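PDB 7C45: CCHC-type domain-containing protein from Trypanosoma brucei brucei, which probably trims guide RNAs as an RNase D-type 3'-5' RNA exonuclease and also carries two zinc-binding CCHC knuckles. Local coordinates for residues A[120-124]-A[125-129]; A[195-198]-A[199-203]; A[216-219]-A[220-224]. All blocks are in the same frame, centred on the assembly; numbering follows the deposited sequence.

Interaction 1: residues A[120-124]-A[125-129]; sequences GVLDL and QVFFT. With nucleotides of chain B.
Asp123 OD1 is gripped by backbone N-H groups at the start of helix 124-136. Val126 N gives it a nearly straight bond of 3.3 Å, with an N-H...O angle of 166°. This donor comes from above the carboxylate plane, not from within it. Gln125 N adds a weak, bent bond to Asp123 OD1 at 3.0 Å. Asp123 is therefore the N-cap of the helix. CG lies anti to the backbone N (chi1 -177°), which carries the carboxylate beside the carbonyl carbon and up to the first helical turn. Asp102 N also binds OD1 and Cys103 N binds OD2, so the buried carboxylate is held at both oxygens. The N-H groups at the helix start probably favour its charged form. Val126 CG2 lies 3.5 Å from Asp123 OD2, and the valine side chain runs roughly perpendicular to the aspartate side chain. Phe127 N closes the first turn onto Asp123 O at 2.9 Å. The Phe127 ring meets two leucines obliquely: its CD2 is 4.1 Å from Leu122 CD1 and 4.2 Å from Leu124 CD2. Gln125 extends to the RNA, where NE2 donates to O2' of U8 of chain B at 2.8 Å. Strand 121-123 is one of the two outermost strands of the sheet and lies beside 97-100. Helix 212-226 packs on Val121, Leu122, Val126 and Phe127, and helix 144-152 packs on Phe128.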
loop_
_atom_site.group_PDB
_atom_site.type_symbol
_atom_site.label_atom_id
_atom_site.label_comp_id
_atom_site.label_asym_id
_atom_site.label_seq_id
_atom_site.Cartn_x
_atom_site.Cartn_y
_atom_site.Cartn_z
ATOM N N GLY A 120 2.645 0.088 15.389
ATOM C CA GLY A 120 2.250 -1.214 14.886
ATOM C C GLY A 120 1.930 -1.159 13.408
ATOM O O GLY A 120 0.851 -1.555 12.983
ATOM N N VAL A 121 2.847 -0.643 12.605
ATOM C CA VAL A 121 2.579 -0.345 11.202
ATOM C C VAL A 121 3.309 -1.372 10.342
ATOM O O VAL A 121 4.420 -1.793 10.671
ATOM C CB VAL A 121 3.017 1.092 10.838
ATOM C CG1 VAL A 121 2.803 1.377 9.350
ATOM C CG2 VAL A 121 2.235 2.144 11.626
ATOM N N LEU A 122 2.681 -1.781 9.249
ATOM C CA LEU A 122 3.306 -2.674 8.278
ATOM C C LEU A 122 3.016 -2.129 6.894
ATOM O O LEU A 122 1.851 -2.007 6.515
ATOM C CB LEU A 122 2.766 -4.099 8.411
ATOM C CG LEU A 122 3.364 -5.109 7.435
ATOM C CD1 LEU A 122 4.830 -5.242 7.728
ATOM C CD2 LEU A 122 2.677 -6.462 7.671
ATOM N N ASP A 123 4.070 -1.810 6.140
ATOM C CA ASP A 123 3.940 -1.203 4.821
ATOM C C ASP A 123 4.088 -2.312 3.786
ATOM O O ASP A 123 5.170 -2.884 3.623
ATOM C CB ASP A 123 4.987 -0.106 4.642
ATOM C CG ASP A 123 4.861 0.629 3.321
ATOM O OD1 ASP A 123 4.366 0.082 2.332
ATOM O OD2 ASP A 123 5.291 1.802 3.288
ATOM N N LEU A 124 2.995 -2.640 3.108
ATOM C CA LEU A 124 3.032 -3.798 2.218
ATOM C C LEU A 124 3.831 -3.517 0.949
ATOM O O LEU A 124 4.367 -4.452 0.332
ATOM C CB LEU A 124 1.615 -4.240 1.875
ATOM C CG LEU A 124 0.804 -4.799 3.044
ATOM C CD1 LEU A 124 -0.525 -5.346 2.512
ATOM C CD2 LEU A 124 1.571 -5.870 3.849
ATOM N N GLN A 125 3.917 -2.257 0.525
ATOM C CA GLN A 125 4.813 -1.951 -0.589
ATOM C C GLN A 125 6.247 -2.267 -0.213
ATOM O O GLN A 125 6.980 -2.898 -0.987
ATOM C CB GLN A 125 4.700 -0.480 -0.990
ATOM C CG GLN A 125 5.463 -0.140 -2.260
ATOM C CD GLN A 125 5.523 1.357 -2.523
ATOM O OE1 GLN A 125 5.992 2.116 -1.692
ATOM N NE2 GLN A 125 5.012 1.781 -3.674
ATOM N N VAL A 126 6.657 -1.838 0.985
ATOM C CA VAL A 126 7.986 -2.163 1.505
ATOM C C VAL A 126 8.166 -3.681 1.608
ATOM O O VAL A 126 9.231 -4.214 1.261
ATOM C CB VAL A 126 8.223 -1.465 2.855
ATOM C CG1 VAL A 126 9.535 -1.885 3.465
ATOM C CG2 VAL A 126 8.222 0.057 2.661
ATOM N N PHE A 127 7.136 -4.390 2.096
ATOM C CA PHE A 127 7.176 -5.857 2.148
ATOM C C PHE A 127 7.524 -6.430 0.777
ATOM O O PHE A 127 8.445 -7.249 0.639
ATOM C CB PHE A 127 5.830 -6.406 2.644
ATOM C CG PHE A 127 5.934 -7.704 3.442
ATOM C CD1 PHE A 127 6.753 -8.726 3.026
ATOM C CD2 PHE A 127 5.223 -7.861 4.616
ATOM C CE1 PHE A 127 6.846 -9.927 3.753
ATOM C CE2 PHE A 127 5.315 -9.039 5.375
ATOM C CZ PHE A 127 6.137 -10.070 4.933
ATOM N N PHE A 128 6.817 -5.982 -0.256
ATOM C CA PHE A 128 7.080 -6.500 -1.595
ATOM C C PHE A 128 8.485 -6.146 -2.051
ATOM O O PHE A 128 9.189 -6.987 -2.620
ATOM C CB PHE A 128 6.049 -5.978 -2.589
ATOM C CG PHE A 128 6.144 -6.619 -3.956
ATOM C CD1 PHE A 128 5.602 -7.876 -4.178
ATOM C CD2 PHE A 128 6.781 -5.977 -4.996
ATOM C CE1 PHE A 128 5.689 -8.469 -5.425
ATOM C CE2 PHE A 128 6.862 -6.563 -6.250
ATOM C CZ PHE A 128 6.315 -7.800 -6.465
ATOM N N THR A 129 8.925 -4.907 -1.800
ATOM C CA THR A 129 10.299 -4.552 -2.148
ATOM C C THR A 129 11.305 -5.420 -1.401
ATOM O O THR A 129 12.289 -5.871 -1.991
ATOM C CB THR A 129 10.546 -3.067 -1.878
ATOM O OG1 THR A 129 9.701 -2.315 -2.742
ATOM C CG2 THR A 129 12.002 -2.708 -2.166
ATOM P P U B 8 5.693 4.597 -10.228
ATOM O OP1 U B 8 6.303 5.840 -10.748
ATOM O OP2 U B 8 6.261 3.300 -10.674
ATOM O "O5'" U B 8 5.682 4.741 -8.653
ATOM C "C5'" U B 8 5.807 3.611 -7.814
ATOM C "C4'" U B 8 5.682 4.014 -6.375
ATOM O "O4'" U B 8 6.716 4.969 -6.046
ATOM C "C3'" U B 8 4.394 4.711 -5.975
ATOM O "O3'" U B 8 3.348 3.790 -5.749
ATOM C "C2'" U B 8 4.811 5.473 -4.727
ATOM O "O2'" U B 8 4.894 4.597 -3.604
ATOM C "C1'" U B 8 6.235 5.888 -5.099
ATOM N N1 U B 8 6.307 7.231 -5.724
ATOM C C2 U B 8 6.302 8.317 -4.889
ATOM O O2 U B 8 6.186 8.204 -3.686
ATOM N N3 U B 8 6.403 9.535 -5.531
ATOM C C4 U B 8 6.541 9.708 -6.899
ATOM O O4 U B 8 6.636 10.846 -7.368
ATOM C C5 U B 8 6.566 8.515 -7.683
ATOM C C6 U B 8 6.456 7.333 -7.077
#

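Interaction 2: residues A[195-198]-A[199-203]; sequences ILLL and SNYLV
Leu197 and Tyr201 lie one turn apart, and their side chains slant across each other. Leu197 CD1 reaches Tyr201 CE1 at 4.1 Å. The tyrosine ring presents its edge to the backbone, so its CD1 sits 3.2 Å from Leu197 O, near the ring plane. Leu198 CA lies at the same ring's edge. Ser199 turns back on the helix instead. Its OG stands between the backbone N and the carbonyl carbon (chi1 69°) and donates to Leu196 O in a very short bond of 2.5 Å. Ser199 N bonds to Ile195 O at 3.0 Å and adds a weak bond to Leu196 O. Asn200 is tied back through water: one water donates to Leu197 O and accepts from Asn200 ND2 at 2.8 Å. Leu202 folds CB and CG over Leu198 O, and Leu202 N bonds to that oxygen at 3.1 Å. Weak bonds from Asn200 N to Leu197 O and from Tyr201 N to Leu198 O span only three residues, beside i to i+4 bonds in the last helical turns. Val203 then leaves the helix. Helix 4-12 and helix 144-152 both touch Tyr201. This helix, 182-202, belongs to the 3'-5' exonuclease fold and carries the calcium ligand Asp191 upstream.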
loop_
_atom_site.group_PDB
_atom_site.type_symbol
_atom_site.label_atom_id
_atom_site.label_comp_id
_atom_site.label_asym_id
_atom_site.label_seq_id
_atom_site.Cartn_x
_atom_site.Cartn_y
_atom_site.Cartn_z
ATOM N N ILE A 195 -5.235 -3.482 -0.068
ATOM C CA ILE A 195 -4.267 -3.641 1.006
ATOM C C ILE A 195 -4.643 -4.812 1.901
ATOM O O ILE A 195 -3.790 -5.624 2.267
ATOM C CB ILE A 195 -4.152 -2.335 1.810
ATOM C CG1 ILE A 195 -3.475 -1.286 0.931
ATOM C CG2 ILE A 195 -3.343 -2.586 3.071
ATOM C CD1 ILE A 195 -3.522 0.174 1.493
ATOM N N LEU A 196 -5.914 -4.898 2.297
ATOM C CA LEU A 196 -6.293 -5.966 3.212
ATOM C C LEU A 196 -6.157 -7.323 2.531
ATOM O O LEU A 196 -5.643 -8.278 3.122
ATOM C CB LEU A 196 -7.714 -5.725 3.741
ATOM C CG LEU A 196 -8.208 -6.674 4.844
ATOM C CD1 LEU A 196 -7.416 -6.473 6.119
ATOM C CD2 LEU A 196 -9.714 -6.526 5.113
ATOM N N LEU A 197 -6.554 -7.420 1.271
ATOM C CA LEU A 197 -6.435 -8.719 0.623
ATOM C C LEU A 197 -4.972 -9.080 0.393
ATOM O O LEU A 197 -4.593 -10.253 0.512
ATOM C CB LEU A 197 -7.235 -8.743 -0.671
ATOM C CG LEU A 197 -6.792 -8.106 -1.979
ATOM C CD1 LEU A 197 -5.871 -9.029 -2.791
ATOM C CD2 LEU A 197 -8.010 -7.719 -2.782
ATOM N N LEU A 198 -4.129 -8.081 0.083
ATOM C CA LEU A 198 -2.706 -8.352 -0.088
ATOM C C LEU A 198 -2.072 -8.870 1.185
ATOM O O LEU A 198 -1.124 -9.669 1.124
ATOM C CB LEU A 198 -1.978 -7.085 -0.536
ATOM C CG LEU A 198 -2.145 -6.797 -2.034
ATOM C CD1 LEU A 198 -1.612 -5.408 -2.378
ATOM C CD2 LEU A 198 -1.468 -7.881 -2.890
ATOM N N SER A 199 -2.540 -8.392 2.344
ATOM C CA SER A 199 -1.990 -8.865 3.609
ATOM C C SER A 199 -2.217 -10.356 3.780
ATOM O O SER A 199 -1.410 -11.029 4.418
ATOM C CB SER A 199 -2.591 -8.110 4.791
ATOM O OG SER A 199 -3.961 -8.446 4.950
ATOM N N ASN A 200 -3.287 -10.889 3.185
ATOM C CA ASN A 200 -3.548 -12.325 3.284
ATOM C C ASN A 200 -2.491 -13.128 2.553
ATOM O O ASN A 200 -2.212 -14.275 2.920
ATOM C CB ASN A 200 -4.929 -12.657 2.718
ATOM C CG ASN A 200 -6.058 -12.255 3.651
ATOM O OD1 ASN A 200 -5.863 -12.123 4.864
ATOM N ND2 ASN A 200 -7.246 -12.068 3.088
ATOM N N TYR A 201 -1.906 -12.556 1.511
ATOM C CA TYR A 201 -0.887 -13.260 0.764
ATOM C C TYR A 201 0.495 -13.085 1.367
ATOM O O TYR A 201 1.317 -13.996 1.280
ATOM C CB TYR A 201 -0.858 -12.768 -0.680
ATOM C CG TYR A 201 -2.053 -13.163 -1.509
ATOM C CD1 TYR A 201 -3.220 -12.397 -1.502
ATOM C CD2 TYR A 201 -2.014 -14.289 -2.306
ATOM C CE1 TYR A 201 -4.298 -12.749 -2.266
ATOM C CE2 TYR A 201 -3.088 -14.648 -3.068
ATOM C CZ TYR A 201 -4.219 -13.876 -3.056
ATOM O OH TYR A 201 -5.279 -14.245 -3.828
ATOM N N LEU A 202 0.768 -11.923 1.964
ATOM C CA LEU A 202 2.119 -11.566 2.367
ATOM C C LEU A 202 2.398 -11.824 3.836
ATOM O O LEU A 202 3.547 -12.091 4.194
ATOM C CB LEU A 202 2.379 -10.087 2.046
ATOM C CG LEU A 202 2.471 -9.748 0.550
ATOM C CD1 LEU A 202 2.507 -8.229 0.275
ATOM C CD2 LEU A 202 3.686 -10.440 -0.090
ATOM N N VAL A 203 1.379 -11.759 4.686
ATOM C CA VAL A 203 1.531 -11.831 6.132
ATOM C C VAL A 203 1.124 -13.220 6.593
ATOM O O VAL A 203 0.085 -13.746 6.169
ATOM C CB VAL A 203 0.687 -10.748 6.825
ATOM C CG1 VAL A 203 0.960 -10.716 8.314
ATOM C CG2 VAL A 203 0.967 -9.415 6.202
HETATM O O HOH W 1 -6.953 -12.183 0.281
#

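Interaction 3: residues A[216-219]-A[220-224]; sequences ERLT and AQYVE
Tyr222 packs back on Leu218 and Thr219 in the middle of an alpha helix, 212-226, whose regular i to i+4 ladder runs through both segments. Its CB rests 3.4 Å from Thr219 O. CG is anti to the carbonyl carbon (chi1 -85°), so the ring swings back towards the preceding turn. CD2 then comes 3.4 Å from Leu218 O, which lies oblique to the ring. Further out, CE2 meets Leu218 CD1 at 3.9 Å. Leu218 runs alongside the tyrosine, both heading off the helix in the same direction. Thr219 CA lies at the ring edge, near its plane. At the tip, OH is hydrogen-bonded to Asp237 OD1, and the ring also makes an edge-to-face contact with Trp247. The buried tyrosine thus links helix 212-226 to Asp237 and to Trp247 of helix 245-251, and its hydroxyl has a polar partner.

Four i to i+4 backbone bonds run through these two turns. Ala220 N binds Glu216 O at 2.8 Å, Gln221 N binds Arg217 O, Tyr222 N binds Leu218 O, and Val223 N binds Thr219 O at 2.9 Å. Val223 CG2 leans on that last carbonyl as well. Thr219 faces strand 121-123. Its OG1 is bonded to Val215 O of its own helix and to Asp123 N of the strand, which ties the helix to the sheet edge. Arg217 is exposed and curls back along the helix surface, bent at chi2 (-59°) and chi3 (89°). This lays one face of its guanidinium over the methyl group of Ala220, with NH2 3.4 Å from Ala220 CB.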
loop_
_atom_site.group_PDB
_atom_site.type_symbol
_atom_site.label_atom_id
_atom_site.label_comp_id
_atom_site.label_asym_id
_atom_site.label_seq_id
_atom_site.Cartn_x
_atom_site.Cartn_y
_atom_site.Cartn_z
ATOM N N GLU A 216 8.118 -5.245 9.750
ATOM C CA GLU A 216 7.507 -4.358 10.740
ATOM C C GLU A 216 8.541 -3.384 11.281
ATOM O O GLU A 216 8.263 -2.188 11.429
ATOM C CB GLU A 216 6.891 -5.172 11.887
ATOM C CG GLU A 216 5.546 -5.812 11.580
ATOM C CD GLU A 216 5.001 -6.627 12.764
ATOM O OE1 GLU A 216 5.801 -7.152 13.540
ATOM O OE2 GLU A 216 3.774 -6.690 12.927
ATOM N N ARG A 217 9.745 -3.886 11.580
ATOM C CA ARG A 217 10.807 -3.029 12.098
ATOM C C ARG A 217 11.249 -2.023 11.043
ATOM O O ARG A 217 11.468 -0.839 11.347
ATOM C CB ARG A 217 11.987 -3.882 12.577
ATOM C CG ARG A 217 11.661 -4.746 13.796
ATOM C CD ARG A 217 11.220 -3.897 14.972
ATOM N NE ARG A 217 9.775 -3.667 14.972
ATOM C CZ ARG A 217 9.178 -2.549 15.385
ATOM N NH1 ARG A 217 7.855 -2.453 15.339
ATOM N NH2 ARG A 217 9.894 -1.526 15.837
ATOM N N LEU A 218 11.342 -2.467 9.798
ATOM C CA LEU A 218 11.717 -1.549 8.731
ATOM C C LEU A 218 10.642 -0.488 8.538
ATOM O O LEU A 218 10.945 0.707 8.409
ATOM C CB LEU A 218 11.967 -2.334 7.446
ATOM C CG LEU A 218 12.235 -1.556 6.157
ATOM C CD1 LEU A 218 13.419 -0.573 6.299
ATOM C CD2 LEU A 218 12.498 -2.536 5.020
ATOM N N THR A 219 9.375 -0.899 8.568
ATOM C CA THR A 219 8.306 0.091 8.509
ATOM C C THR A 219 8.368 1.053 9.697
ATOM O O THR A 219 8.109 2.254 9.543
ATOM C CB THR A 219 6.948 -0.599 8.457
ATOM O OG1 THR A 219 6.922 -1.544 7.378
ATOM C CG2 THR A 219 5.861 0.418 8.245
ATOM N N ALA A 220 8.661 0.543 10.901
ATOM C CA ALA A 220 8.745 1.436 12.057
ATOM C C ALA A 220 9.808 2.502 11.848
ATOM O O ALA A 220 9.645 3.633 12.309
ATOM C CB ALA A 220 9.042 0.664 13.331
ATOM N N GLN A 221 10.900 2.153 11.165
ATOM C CA GLN A 221 11.919 3.147 10.850
ATOM C C GLN A 221 11.354 4.236 9.943
ATOM O O GLN A 221 11.681 5.413 10.099
ATOM C CB GLN A 221 13.113 2.467 10.182
ATOM C CG GLN A 221 14.290 3.392 9.874
ATOM C CD GLN A 221 14.803 4.088 11.118
ATOM O OE1 GLN A 221 14.608 5.293 11.291
ATOM N NE2 GLN A 221 15.443 3.330 12.004
ATOM N N TYR A 222 10.549 3.848 8.958
ATOM C CA TYR A 222 9.909 4.836 8.085
ATOM C C TYR A 222 8.973 5.740 8.870
ATOM O O TYR A 222 8.917 6.957 8.623
ATOM C CB TYR A 222 9.164 4.138 6.953
ATOM C CG TYR A 222 10.084 3.838 5.814
ATOM C CD1 TYR A 222 10.483 4.843 4.947
ATOM C CD2 TYR A 222 10.577 2.559 5.616
ATOM C CE1 TYR A 222 11.374 4.586 3.920
ATOM C CE2 TYR A 222 11.469 2.287 4.584
ATOM C CZ TYR A 222 11.860 3.302 3.733
ATOM O OH TYR A 222 12.754 3.056 2.707
ATOM N N VAL A 223 8.229 5.170 9.824
ATOM C CA VAL A 223 7.329 6.008 10.618
ATOM C C VAL A 223 8.134 6.962 11.499
ATOM O O VAL A 223 7.767 8.122 11.671
ATOM C CB VAL A 223 6.348 5.142 11.435
ATOM C CG1 VAL A 223 5.458 6.024 12.320
ATOM C CG2 VAL A 223 5.458 4.327 10.498
ATOM N N GLU A 224 9.255 6.496 12.057
ATOM C CA GLU A 224 10.107 7.397 12.831
ATOM C C GLU A 224 10.617 8.544 11.974
ATOM O O GLU A 224 10.753 9.676 12.444
ATOM C CB GLU A 224 11.287 6.628 13.416
ATOM C CG GLU A 224 10.927 5.709 14.563
ATOM C CD GLU A 224 10.436 6.474 15.775
ATOM O OE1 GLU A 224 11.187 7.344 16.279
ATOM O OE2 GLU A 224 9.294 6.212 16.207
#

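How the interactions relate
The three interactions follow one another along the chain, in the order 1, 2, 3. Interaction 1 lies between the other two. Its centre is about 10 Å from that of interaction 2 and about 9 Å from that of interaction 3. Interactions 2 and 3 are about 18 Å apart between centres and do not touch. On one side, Leu124 CD1 packs on Ile195 O of helix 182-202 at 3.3 Å. On the other, Val126 CG1 packs on Leu218 CD2 of helix 212-226 at 3.4 Å. Edge strand 121-123 and the start of helix 124-136 are held between two consecutive helices, with Gln125 at the RNA and its side chain about 9 Å from a bound calcium ion.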